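Local atomic coordinates of CalG4 (Micromonospora echinospora, PDB entry 3IA7), a protein that is a GT-B-fold protein of the erythromycin CIII-like family, built from two Rossmann-like alpha/beta domains. Residues G308-A313 with L320-H325; K195-F200 with I338-G343; F249-Q254 with A354-A359; E361-A364 with A368-E371. All blocks are in the same frame, centred on the assembly; numbering follows the deposited sequence. Where two conformers were deposited one is given.

Interaction 1 of 4, residues G308-A313 with L320-H325; sequences GAVLEA and LVLVPH
Leu320, at the start of strand 320-322, points its side chain into helix 307-315 and meets Ala313 and Val310 one helical turn apart. Its CB leads to a CG that lies anti to the carbonyl carbon (chi1 -71°), and this rotation delivers the branch point to within 3.9 Å of Ala313 CB. From there the fork divides the work. Leu320 CD1 comes to 3.3 Å from Ala313 CB, tighter than ordinary van der Waals contact, so that exact separation is doubtful. Leu320 CD2 reaches Val310 CG2 at 3.6 Å, the two side chains crossing at about a right angle, and it also lies 3.9 Å from Val310 CA. Two residues on, Leu322 CD2 adds a looser touch to Val310 CG2 at 4.4 Å.

Helix 308-313 and strand 320-322 run nearly antiparallel, at 161° with axes 10.3 Å apart, as expected of the return limb of a beta-alpha-beta unit made of strand 298-303, helix 307-315 and strand 320-322. Val337 of helix 331-339 continues the packing around Val310 and Leu322. All four touching residues are buried and exchange no hydrogen bond; the contact across the two segments is apolar, consistent with dispersion and exclusion of water.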
loop_
_atom_site.group_PDB
_atom_site.type_symbol
_atom_site.label_atom_id
_atom_site.label_comp_id
_atom_site.label_asym_id
_atom_site.label_seq_id
_atom_site.Cartn_x
_atom_site.Cartn_y
_atom_site.Cartn_z
ATOM N N GLY A 308 9.969 -2.380 -10.222
ATOM C CA GLY A 308 8.751 -2.294 -9.405
ATOM C C GLY A 308 7.850 -3.515 -9.495
ATOM O O GLY A 308 7.471 -4.105 -8.475
ATOM N N ALA A 309 7.480 -3.867 -10.723
ATOM C CA ALA A 309 6.559 -4.961 -10.976
ATOM C C ALA A 309 7.172 -6.311 -10.563
ATOM O O ALA A 309 6.473 -7.201 -10.082
ATOM C CB ALA A 309 6.180 -4.988 -12.438
ATOM N N VAL A 310 8.461 -6.464 -10.820
ATOM C CA VAL A 310 9.191 -7.685 -10.492
ATOM C C VAL A 310 9.154 -7.967 -9.003
ATOM O O VAL A 310 8.816 -9.073 -8.564
ATOM C CB VAL A 310 10.636 -7.556 -11.108
ATOM C CG1 VAL A 310 11.719 -8.233 -10.320
ATOM C CG2 VAL A 310 10.609 -7.934 -12.630
ATOM N N LEU A 311 9.528 -6.962 -8.228
ATOM C CA LEU A 311 9.642 -7.115 -6.753
ATOM C C LEU A 311 8.237 -7.314 -6.111
ATOM O O LEU A 311 8.097 -8.015 -5.103
ATOM C CB LEU A 311 10.357 -5.873 -6.200
ATOM C CG LEU A 311 11.862 -5.709 -6.551
ATOM C CD1 LEU A 311 12.480 -4.465 -5.867
ATOM C CD2 LEU A 311 12.706 -6.917 -6.258
ATOM N N GLU A 312 7.213 -6.707 -6.710
ATOM C CA GLU A 312 5.833 -6.980 -6.294
ATOM C C GLU A 312 5.481 -8.477 -6.432
ATOM O O GLU A 312 4.947 -9.075 -5.468
ATOM C CB GLU A 312 4.863 -6.182 -7.142
ATOM C CG GLU A 312 3.525 -6.013 -6.524
ATOM C CD GLU A 312 3.477 -4.741 -5.751
ATOM O OE1 GLU A 312 3.335 -3.665 -6.402
ATOM O OE2 GLU A 312 3.613 -4.796 -4.498
ATOM N N ALA A 313 5.770 -9.062 -7.603
ATOM C CA ALA A 313 5.598 -10.502 -7.861
ATOM C C ALA A 313 6.424 -11.325 -6.862
ATOM O O ALA A 313 5.900 -12.214 -6.163
ATOM C CB ALA A 313 5.975 -10.889 -9.352
ATOM N N LEU A 320 7.995 -15.308 -12.625
ATOM C CA LEU A 320 7.624 -14.376 -13.724
ATOM C C LEU A 320 7.901 -14.955 -15.114
ATOM O O LEU A 320 8.904 -15.663 -15.328
ATOM C CB LEU A 320 8.412 -13.067 -13.580
ATOM C CG LEU A 320 8.042 -12.121 -12.427
ATOM C CD1 LEU A 320 7.796 -12.891 -11.187
ATOM C CD2 LEU A 320 9.196 -11.178 -12.206
ATOM N N VAL A 321 7.032 -14.628 -16.068
ATOM C CA VAL A 321 7.415 -14.691 -17.467
ATOM C C VAL A 321 7.478 -13.221 -17.926
ATOM O O VAL A 321 6.536 -12.446 -17.689
ATOM C CB VAL A 321 6.441 -15.490 -18.318
ATOM C CG1 VAL A 321 6.895 -15.524 -19.801
ATOM C CG2 VAL A 321 6.321 -16.945 -17.750
ATOM N N LEU A 322 8.619 -12.849 -18.485
ATOM C CA LEU A 322 8.924 -11.466 -18.839
ATOM C C LEU A 322 8.762 -11.213 -20.330
ATOM O O LEU A 322 9.144 -12.046 -21.164
ATOM C CB LEU A 322 10.338 -11.109 -18.376
ATOM C CG LEU A 322 10.476 -11.005 -16.837
ATOM C CD1 LEU A 322 11.696 -10.240 -16.461
ATOM C CD2 LEU A 322 9.307 -10.347 -16.097
ATOM N N VAL A 323 8.192 -10.058 -20.658
ATOM C CA VAL A 323 8.155 -9.559 -22.032
ATOM C C VAL A 323 8.746 -8.122 -22.013
ATOM O O VAL A 323 8.016 -7.111 -22.079
ATOM C CB VAL A 323 6.742 -9.700 -22.597
ATOM C CG1 VAL A 323 6.447 -11.213 -22.918
ATOM C CG2 VAL A 323 5.667 -9.138 -21.655
ATOM N N PRO A 324 10.082 -8.028 -21.858
ATOM C CA PRO A 324 10.781 -6.747 -21.635
ATOM C C PRO A 324 10.752 -5.757 -22.789
ATOM O O PRO A 324 11.012 -4.569 -22.565
ATOM C CB PRO A 324 12.243 -7.151 -21.413
ATOM C CG PRO A 324 12.271 -8.603 -21.257
ATOM C CD PRO A 324 11.022 -9.169 -21.859
ATOM N N HIS A 325 10.499 -6.224 -24.011
ATOM C CA HIS A 325 10.480 -5.299 -25.145
ATOM C C HIS A 325 9.346 -4.251 -25.034
ATOM O O HIS A 325 9.358 -3.230 -25.739
ATOM C CB HIS A 325 10.413 -6.064 -26.465
ATOM C CG HIS A 325 9.063 -6.629 -26.778
ATOM N ND1 HIS A 325 8.574 -7.775 -26.184
ATOM C CD2 HIS A 325 8.113 -6.224 -27.657
ATOM C CE1 HIS A 325 7.375 -8.039 -26.670
ATOM N NE2 HIS A 325 7.071 -7.112 -27.564
#

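Interaction 2 of 4, residues K195-F200 with I338-G343; sequences KSFQPF and IELGLG
The backbones stay well separated, Phe197 and Leu340 making the nearest CA pair at 8.2 Å, so the gap between the 3-10 turn 195-197 and the C-terminal end of helix 331-339 is bridged by side chains, with one backbone carbonyl, that of Ser196, also touched. Leu340 does most of this with one branch. Its CG lies anti to the carbonyl carbon (chi1 -65°), and the CD1 methyl is carried across to Phe197 CD1 at 3.9 Å, approaching the ring obliquely. The same Leu340 CD1 methyl sits 4.0 Å from Ser196 O. On the other side, Phe197 CG is anti to its own backbone N (chi1 -165°), which swings the ring toward the helix end.

One local feature shapes the helix side. Gly341 takes positive phi (69°) and closes a Schellman motif, its N bonding to Ile338 O at 3.0 Å, and this turns the chain out of the helix directly after Leu340.

Because the loop 195-200 follows strand 189-191 of the N-terminal sheet, the contact joins the two domains of the GT-B fold. Arg336 adds a polar tie between them, its NE bonding Phe197 O; a salt bridge within the helix, from Glu339 OE1 to Arg336 NH1, may position that arginine. Ser196 OG is taken up by Asp379 of helix 367-381. With no hydrogen bond between the two segments themselves, their meeting is a small apolar patch, and the directional hold across the domain boundary comes from the polar groups beside it.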
loop_
_atom_site.group_PDB
_atom_site.type_symbol
_atom_site.label_atom_id
_atom_site.label_comp_id
_atom_site.label_asym_id
_atom_site.label_seq_id
_atom_site.Cartn_x
_atom_site.Cartn_y
_atom_site.Cartn_z
ATOM N N LYS A 195 18.755 -6.985 -0.830
ATOM C CA LYS A 195 20.165 -7.067 -1.118
ATOM C C LYS A 195 20.516 -8.181 -2.127
ATOM O O LYS A 195 21.443 -8.041 -2.967
ATOM C CB LYS A 195 20.947 -7.265 0.191
ATOM C CG LYS A 195 22.443 -7.064 -0.002
ATOM C CD LYS A 195 23.157 -7.074 1.381
ATOM C CE LYS A 195 24.603 -6.614 1.238
ATOM N NZ LYS A 195 25.246 -6.698 2.558
ATOM N N SER A 196 19.799 -9.304 -2.062
ATOM C CA SER A 196 20.184 -10.403 -2.923
ATOM C C SER A 196 19.947 -10.083 -4.402
ATOM O O SER A 196 20.405 -10.838 -5.274
ATOM C CB SER A 196 19.440 -11.699 -2.558
ATOM O OG SER A 196 18.048 -11.486 -2.620
ATOM N N PHE A 197 19.090 -9.101 -4.672
ATOM C CA PHE A 197 18.757 -8.763 -6.060
ATOM C C PHE A 197 19.863 -7.841 -6.623
ATOM O O PHE A 197 19.994 -7.686 -7.845
ATOM C CB PHE A 197 17.402 -8.037 -6.139
ATOM C CG PHE A 197 16.823 -7.969 -7.539
ATOM C CD1 PHE A 197 16.553 -9.146 -8.239
ATOM C CD2 PHE A 197 16.515 -6.748 -8.120
ATOM C CE1 PHE A 197 15.993 -9.117 -9.564
ATOM C CE2 PHE A 197 15.922 -6.698 -9.442
ATOM C CZ PHE A 197 15.669 -7.914 -10.139
ATOM N N GLN A 198 20.680 -7.257 -5.743
ATOM C CA GLN A 198 21.766 -6.373 -6.172
ATOM C C GLN A 198 23.009 -7.110 -6.771
ATOM O O GLN A 198 23.679 -7.933 -6.073
ATOM C CB GLN A 198 22.224 -5.529 -4.965
ATOM C CG GLN A 198 23.491 -4.735 -5.208
ATOM C CD GLN A 198 23.257 -3.513 -6.117
ATOM O OE1 GLN A 198 22.236 -2.826 -5.989
ATOM N NE2 GLN A 198 24.236 -3.198 -6.999
ATOM N N PRO A 199 23.398 -6.760 -8.023
ATOM C CA PRO A 199 24.682 -7.299 -8.571
ATOM C C PRO A 199 25.879 -6.901 -7.682
ATOM O O PRO A 199 25.909 -5.748 -7.211
ATOM C CB PRO A 199 24.799 -6.622 -9.969
ATOM C CG PRO A 199 23.374 -6.205 -10.339
ATOM C CD PRO A 199 22.702 -5.869 -8.982
ATOM N N PHE A 200 26.828 -7.823 -7.431
ATOM C CA PHE A 200 28.012 -7.543 -6.552
ATOM C C PHE A 200 27.646 -7.038 -5.128
ATOM O O PHE A 200 28.403 -6.250 -4.542
ATOM C CB PHE A 200 28.964 -6.514 -7.224
ATOM C CG PHE A 200 29.506 -6.975 -8.546
ATOM C CD1 PHE A 200 30.731 -7.653 -8.623
ATOM C CD2 PHE A 200 28.785 -6.768 -9.717
ATOM C CE1 PHE A 200 31.229 -8.105 -9.861
ATOM C CE2 PHE A 200 29.277 -7.226 -10.962
ATOM C CZ PHE A 200 30.489 -7.886 -11.035
ATOM N N ILE A 338 16.398 -13.058 -15.129
ATOM C CA ILE A 338 16.880 -14.225 -15.903
ATOM C C ILE A 338 18.212 -14.744 -15.337
ATOM O O ILE A 338 18.385 -15.945 -15.135
ATOM C CB ILE A 338 17.037 -13.869 -17.416
ATOM C CG1 ILE A 338 15.726 -13.345 -18.049
ATOM C CG2 ILE A 338 17.656 -15.028 -18.221
ATOM C CD1 ILE A 338 14.416 -14.015 -17.581
ATOM N N GLU A 339 19.134 -13.829 -15.045
ATOM C CA GLU A 339 20.432 -14.189 -14.445
ATOM C C GLU A 339 20.303 -14.990 -13.139
ATOM O O GLU A 339 21.056 -15.938 -12.865
ATOM C CB GLU A 339 21.243 -12.905 -14.184
ATOM C CG GLU A 339 22.695 -13.137 -13.922
ATOM C CD GLU A 339 23.408 -11.942 -13.291
ATOM O OE1 GLU A 339 22.776 -10.867 -13.076
ATOM O OE2 GLU A 339 24.626 -12.113 -12.997
ATOM N N LEU A 340 19.343 -14.613 -12.325
ATOM C CA LEU A 340 19.099 -15.279 -11.072
ATOM C C LEU A 340 18.174 -16.502 -11.176
ATOM O O LEU A 340 17.901 -17.159 -10.162
ATOM C CB LEU A 340 18.504 -14.275 -10.046
ATOM C CG LEU A 340 19.489 -13.139 -9.676
ATOM C CD1 LEU A 340 18.850 -12.214 -8.689
ATOM C CD2 LEU A 340 20.747 -13.784 -9.091
ATOM N N GLY A 341 17.627 -16.751 -12.350
ATOM C CA GLY A 341 16.702 -17.906 -12.509
ATOM C C GLY A 341 15.387 -17.735 -11.790
ATOM O O GLY A 341 14.849 -18.701 -11.243
ATOM N N LEU A 342 14.868 -16.496 -11.752
ATOM C CA LEU A 342 13.619 -16.185 -11.031
ATOM C C LEU A 342 12.450 -16.027 -11.999
ATOM O O LEU A 342 11.314 -15.728 -11.606
ATOM C CB LEU A 342 13.749 -14.864 -10.233
ATOM C CG LEU A 342 14.918 -14.859 -9.243
ATOM C CD1 LEU A 342 15.075 -13.434 -8.648
ATOM C CD2 LEU A 342 14.628 -15.895 -8.116
ATOM N N GLY A 343 12.744 -16.203 -13.283
ATOM C CA GLY A 343 11.735 -16.052 -14.343
ATOM C C GLY A 343 12.336 -16.428 -15.707
ATOM O O GLY A 343 13.563 -16.562 -15.866
#

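Interaction 3 of 4, residues F249-Q254 with A354-A359; sequences FRACAQ and ASIREA
Apolar contact dominates where Ile356 of helix 353-365 reaches Ala251 and Cys252 of helix 246-256. One methyl group does the touching: Ile356 CD1 lies 3.9 Å from Ala251 CB and 4.2 Å from Cys252 SG, so it rests against two successive residues of the facing helix. The torsions explain the reach. CG1 is anti to the carbonyl carbon (chi1 -66°) and the chain then runs nearly extended (chi2 164°), which projects CD1 straight across the gap, while the CG2 branch lies anti to the backbone N. The apolar part of the interface is extended by Ile356 against Ala255 and Phe256.

Side chain also meets backbone. The same Ile356 CD1 methyl approaches the peptide link joining the two partner residues, at 4.0 Å from Ala251 C and 4.1 Å from Cys252 N. Small side chains at this point leave the main chain of helix 246-256 accessible, and the helices come close, with Cys252 CA and Ile356 CA 6.8 Å apart.

In the Rossmann-like C-terminal domain, helix 246-256 is the crossover between parallel strands 233-237 and 262-266, and helix 353-365 follows strand 343-345. Both rest on the same central strand, since Cys252 and Ile356 each touch Leu302 of strand 298-303; Cys252 also packs on Met265.

Polar interaction lies at the margin. No hydrogen bond links the two segments, but Arg357, the neighbour of Ile356, sends NH1 to Ala255 O just beyond Gln254, adding a polar tie between the helices.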
loop_
_atom_site.group_PDB
_atom_site.type_symbol
_atom_site.label_atom_id
_atom_site.label_comp_id
_atom_site.label_asym_id
_atom_site.label_seq_id
_atom_site.Cartn_x
_atom_site.Cartn_y
_atom_site.Cartn_z
ATOM N N PHE A 249 -2.818 -8.422 -25.386
ATOM C CA PHE A 249 -3.822 -8.874 -24.419
ATOM C C PHE A 249 -4.803 -9.889 -25.060
ATOM O O PHE A 249 -5.144 -10.895 -24.450
ATOM C CB PHE A 249 -4.542 -7.666 -23.788
ATOM C CG PHE A 249 -3.637 -6.826 -22.908
ATOM C CD1 PHE A 249 -3.074 -7.369 -21.732
ATOM C CD2 PHE A 249 -3.341 -5.505 -23.259
ATOM C CE1 PHE A 249 -2.225 -6.582 -20.936
ATOM C CE2 PHE A 249 -2.519 -4.721 -22.477
ATOM C CZ PHE A 249 -1.960 -5.262 -21.318
ATOM N N ARG A 250 -5.226 -9.624 -26.297
ATOM C CA ARG A 250 -6.080 -10.577 -27.033
ATOM C C ARG A 250 -5.381 -11.936 -27.213
ATOM O O ARG A 250 -6.002 -12.962 -26.996
ATOM C CB ARG A 250 -6.532 -10.010 -28.388
ATOM C CG ARG A 250 -7.373 -8.710 -28.300
ATOM C CD ARG A 250 -8.007 -8.356 -29.656
ATOM N NE ARG A 250 -7.011 -7.939 -30.635
ATOM C CZ ARG A 250 -6.875 -6.693 -31.094
ATOM N NH1 ARG A 250 -7.684 -5.716 -30.670
ATOM N NH2 ARG A 250 -5.930 -6.424 -31.992
ATOM N N ALA A 251 -4.085 -11.913 -27.559
ATOM C CA ALA A 251 -3.245 -13.116 -27.679
ATOM C C ALA A 251 -3.159 -13.886 -26.380
ATOM O O ALA A 251 -3.216 -15.104 -26.393
ATOM C CB ALA A 251 -1.853 -12.761 -28.151
ATOM N N CYS A 252 -3.023 -13.153 -25.258
ATOM C CA CYS A 252 -2.996 -13.753 -23.906
ATOM C C CYS A 252 -4.317 -14.413 -23.598
ATOM O O CYS A 252 -4.337 -15.534 -23.082
ATOM C CB CYS A 252 -2.665 -12.690 -22.818
ATOM S SG CYS A 252 -0.940 -12.211 -22.815
ATOM N N ALA A 253 -5.425 -13.738 -23.947
ATOM C CA ALA A 253 -6.749 -14.282 -23.712
ATOM C C ALA A 253 -6.917 -15.551 -24.524
ATOM O O ALA A 253 -7.374 -16.588 -23.992
ATOM C CB ALA A 253 -7.865 -13.241 -24.106
ATOM N N GLN A 254 -6.546 -15.469 -25.809
ATOM C CA GLN A 254 -6.600 -16.622 -26.729
ATOM C C GLN A 254 -5.783 -17.817 -26.194
ATOM O O GLN A 254 -6.259 -18.949 -26.202
ATOM C CB GLN A 254 -6.169 -16.230 -28.170
ATOM C CG GLN A 254 -7.212 -15.332 -28.894
ATOM C CD GLN A 254 -6.659 -14.407 -30.038
ATOM O OE1 GLN A 254 -5.461 -14.390 -30.374
ATOM N NE2 GLN A 254 -7.563 -13.631 -30.622
ATOM N N ALA A 354 -0.236 -19.935 -28.469
ATOM C CA ALA A 354 0.290 -21.228 -28.003
ATOM C C ALA A 354 1.672 -21.067 -27.370
ATOM O O ALA A 354 2.024 -21.747 -26.388
ATOM C CB ALA A 354 0.356 -22.219 -29.139
ATOM N N SER A 355 2.476 -20.188 -27.941
ATOM C CA SER A 355 3.767 -19.899 -27.348
ATOM C C SER A 355 3.631 -19.319 -25.940
ATOM O O SER A 355 4.375 -19.687 -25.019
ATOM C CB SER A 355 4.565 -18.955 -28.251
ATOM O OG SER A 355 5.770 -18.602 -27.586
ATOM N N ILE A 356 2.670 -18.416 -25.764
ATOM C CA ILE A 356 2.425 -17.794 -24.451
ATOM C C ILE A 356 1.976 -18.832 -23.424
ATOM O O ILE A 356 2.526 -18.912 -22.322
ATOM C CB ILE A 356 1.363 -16.682 -24.546
ATOM C CG1 ILE A 356 1.870 -15.513 -25.392
ATOM C CG2 ILE A 356 0.969 -16.116 -23.168
ATOM C CD1 ILE A 356 0.734 -14.579 -25.846
ATOM N N ARG A 357 0.983 -19.634 -23.778
ATOM C CA ARG A 357 0.467 -20.661 -22.841
ATOM C C ARG A 357 1.558 -21.654 -22.431
ATOM O O ARG A 357 1.736 -21.913 -21.227
ATOM C CB ARG A 357 -0.764 -21.363 -23.425
ATOM C CG ARG A 357 -1.182 -22.624 -22.670
ATOM C CD ARG A 357 -2.236 -23.438 -23.411
ATOM N NE ARG A 357 -1.805 -24.019 -24.711
ATOM C CZ ARG A 357 -2.164 -23.548 -25.907
ATOM N NH1 ARG A 357 -2.962 -22.471 -25.990
ATOM N NH2 ARG A 357 -1.732 -24.157 -27.030
ATOM N N GLU A 358 2.301 -22.182 -23.408
ATOM C CA GLU A 358 3.361 -23.175 -23.102
ATOM C C GLU A 358 4.480 -22.575 -22.233
ATOM O O GLU A 358 4.958 -23.204 -21.287
ATOM C CB GLU A 358 3.923 -23.863 -24.372
ATOM C CG GLU A 358 2.873 -24.653 -25.176
ATOM C CD GLU A 358 3.428 -25.289 -26.463
ATOM O OE1 GLU A 358 4.588 -25.017 -26.841
ATOM O OE2 GLU A 358 2.696 -26.065 -27.097
ATOM N N ALA A 359 4.881 -21.350 -22.544
ATOM C CA ALA A 359 5.891 -20.664 -21.744
ATOM C C ALA A 359 5.461 -20.479 -20.278
ATOM O O ALA A 359 6.241 -20.690 -19.334
ATOM C CB ALA A 359 6.221 -19.285 -22.388
#

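Interaction 4 of 4, residues E361-A364 with A368-E371; sequences ERLA and AVRE
The junction of helix 353-365 with helix 367-381 brings Leu363, in the last turns of the first, against Val369, in the opening turn of the second. Leu363 CD1 and Val369 CG1 meet at 3.9 Å, the two side chains crossing at about a right angle. The first torsion alone places Val369 CG1, anti to the backbone N (chi1 168°). In Leu363 it directs CG, likewise anti to the nitrogen (chi1 172°), and the second torsion, well off a staggered value (chi2 92°), then sets CD1.

This is a helix-to-helix turn within the alpha/beta C-terminal domain, with only three residues between the two segments, and the backbones are close at two steps, 7.5 Å between Leu363 CA and Val369 CA and 7.6 Å between Ala364 CA and Arg370 CA. Asp366 OD1, just ahead of helix 367-381, accepts a hydrogen bond from Val369 N, and Pro319 packs against both Leu363 and Val369.

Arg370 was deposited in two conformers, so its part is tentative. In the one described here the chain bends at chi3 and the guanidinium turns back toward the end of the first helix, placing Arg370 NH1 3.0 Å from Ala364 O, with the oxygen at the edge of the guanidinium and near its plane.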
loop_
_atom_site.group_PDB
_atom_site.type_symbol
_atom_site.label_atom_id
_atom_site.label_comp_id
_atom_site.label_asym_id
_atom_site.label_seq_id
_atom_site.Cartn_x
_atom_site.Cartn_y
_atom_site.Cartn_z
ATOM N N GLU A 361 3.124 -22.232 -18.741
ATOM C CA GLU A 361 2.920 -23.504 -18.069
ATOM C C GLU A 361 4.263 -24.091 -17.615
ATOM O O GLU A 361 4.392 -24.595 -16.496
ATOM C CB GLU A 361 2.102 -24.458 -18.933
ATOM C CG GLU A 361 0.609 -24.091 -18.771
ATOM C CD GLU A 361 -0.349 -24.884 -19.639
ATOM O OE1 GLU A 361 0.068 -25.722 -20.488
ATOM O OE2 GLU A 361 -1.554 -24.664 -19.447
ATOM N N ARG A 362 5.257 -23.987 -18.489
ATOM C CA ARG A 362 6.588 -24.510 -18.207
ATOM C C ARG A 362 7.172 -23.787 -16.981
ATOM O O ARG A 362 7.707 -24.416 -16.071
ATOM C CB ARG A 362 7.468 -24.292 -19.418
ATOM C CG ARG A 362 8.919 -24.451 -19.152
ATOM C CD ARG A 362 9.698 -24.308 -20.432
ATOM N NE ARG A 362 9.185 -25.208 -21.463
ATOM C CZ ARG A 362 9.477 -26.513 -21.528
ATOM N NH1 ARG A 362 10.258 -27.085 -20.598
ATOM N NH2 ARG A 362 8.995 -27.250 -22.517
ATOM N N LEU A 363 7.064 -22.472 -16.978
ATOM C CA LEU A 363 7.624 -21.631 -15.888
ATOM C C LEU A 363 6.910 -21.962 -14.561
ATOM O O LEU A 363 7.555 -22.193 -13.516
ATOM C CB LEU A 363 7.470 -20.138 -16.204
ATOM C CG LEU A 363 7.915 -19.481 -14.864
ATOM C CD1 LEU A 363 9.399 -19.176 -14.907
ATOM C CD2 LEU A 363 7.024 -18.369 -14.403
ATOM N N ALA A 364 5.579 -22.034 -14.614
ATOM C CA ALA A 364 4.791 -22.269 -13.410
ATOM C C ALA A 364 5.053 -23.648 -12.856
ATOM O O ALA A 364 4.928 -23.813 -11.670
ATOM C CB ALA A 364 3.299 -22.096 -13.690
ATOM N N ALA A 368 12.529 -25.582 -9.478
ATOM C CA ALA A 368 13.796 -24.886 -9.165
ATOM C C ALA A 368 13.604 -23.358 -9.138
ATOM O O ALA A 368 14.107 -22.652 -8.242
ATOM C CB ALA A 368 14.887 -25.273 -10.191
ATOM N N VAL A 369 12.885 -22.860 -10.135
ATOM C CA VAL A 369 12.475 -21.453 -10.181
ATOM C C VAL A 369 11.617 -21.097 -8.934
ATOM O O VAL A 369 11.898 -20.104 -8.234
ATOM C CB VAL A 369 11.757 -21.082 -11.545
ATOM C CG1 VAL A 369 11.048 -19.642 -11.436
ATOM C CG2 VAL A 369 12.760 -21.109 -12.717
ATOM N N ARG A 370 10.615 -21.946 -8.693
ATOM C CA ARG A 370 9.687 -21.861 -7.570
ATOM C C ARG A 370 10.445 -21.623 -6.277
ATOM O O ARG A 370 10.180 -20.647 -5.569
ATOM C CB ARG A 370 8.854 -23.162 -7.491
ATOM C CG ARG A 370 7.965 -23.333 -6.271
ATOM C CD ARG A 370 6.729 -24.217 -6.579
ATOM N NE ARG A 370 7.034 -25.553 -7.113
ATOM C CZ ARG A 370 6.722 -25.997 -8.333
ATOM N NH1 ARG A 370 6.103 -25.223 -9.235
ATOM N NH2 ARG A 370 7.073 -27.228 -8.667
ATOM N N GLU A 371 11.397 -22.504 -6.003
ATOM C CA GLU A 371 12.264 -22.438 -4.825
ATOM C C GLU A 371 13.162 -21.186 -4.735
ATOM O O GLU A 371 13.260 -20.589 -3.648
ATOM C CB GLU A 371 13.099 -23.704 -4.668
ATOM C CG GLU A 371 13.808 -23.821 -3.305
ATOM C CD GLU A 371 12.881 -23.749 -2.047
ATOM O OE1 GLU A 371 11.628 -23.854 -2.137
ATOM O OE2 GLU A 371 13.441 -23.597 -0.941
#

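The side chains of strand 320-322 alternate: in interaction 1 Leu320 turns to helix 307-315, whereas Val321 turns to helix 353-365, its CG2 lying 3.7 Å from Leu363 CD2 of interaction 4. Interaction 2 continues interaction 1 toward the N-terminal domain, with Phe197 CZ 4.0 Å from Val310 CG1, and adjoins interaction 4, where Gly343 CA is 3.9 Å from Leu363 CD1. Interactions 3 and 4 share helix 353-365, their centres about 17 Å apart. Interactions 2 and 3 do not touch, their nearest atoms being about 8 Å apart. The protein residues at the calcium sites, Leu42 with Glu46 and Gln225 with His297, belong to none of these segments.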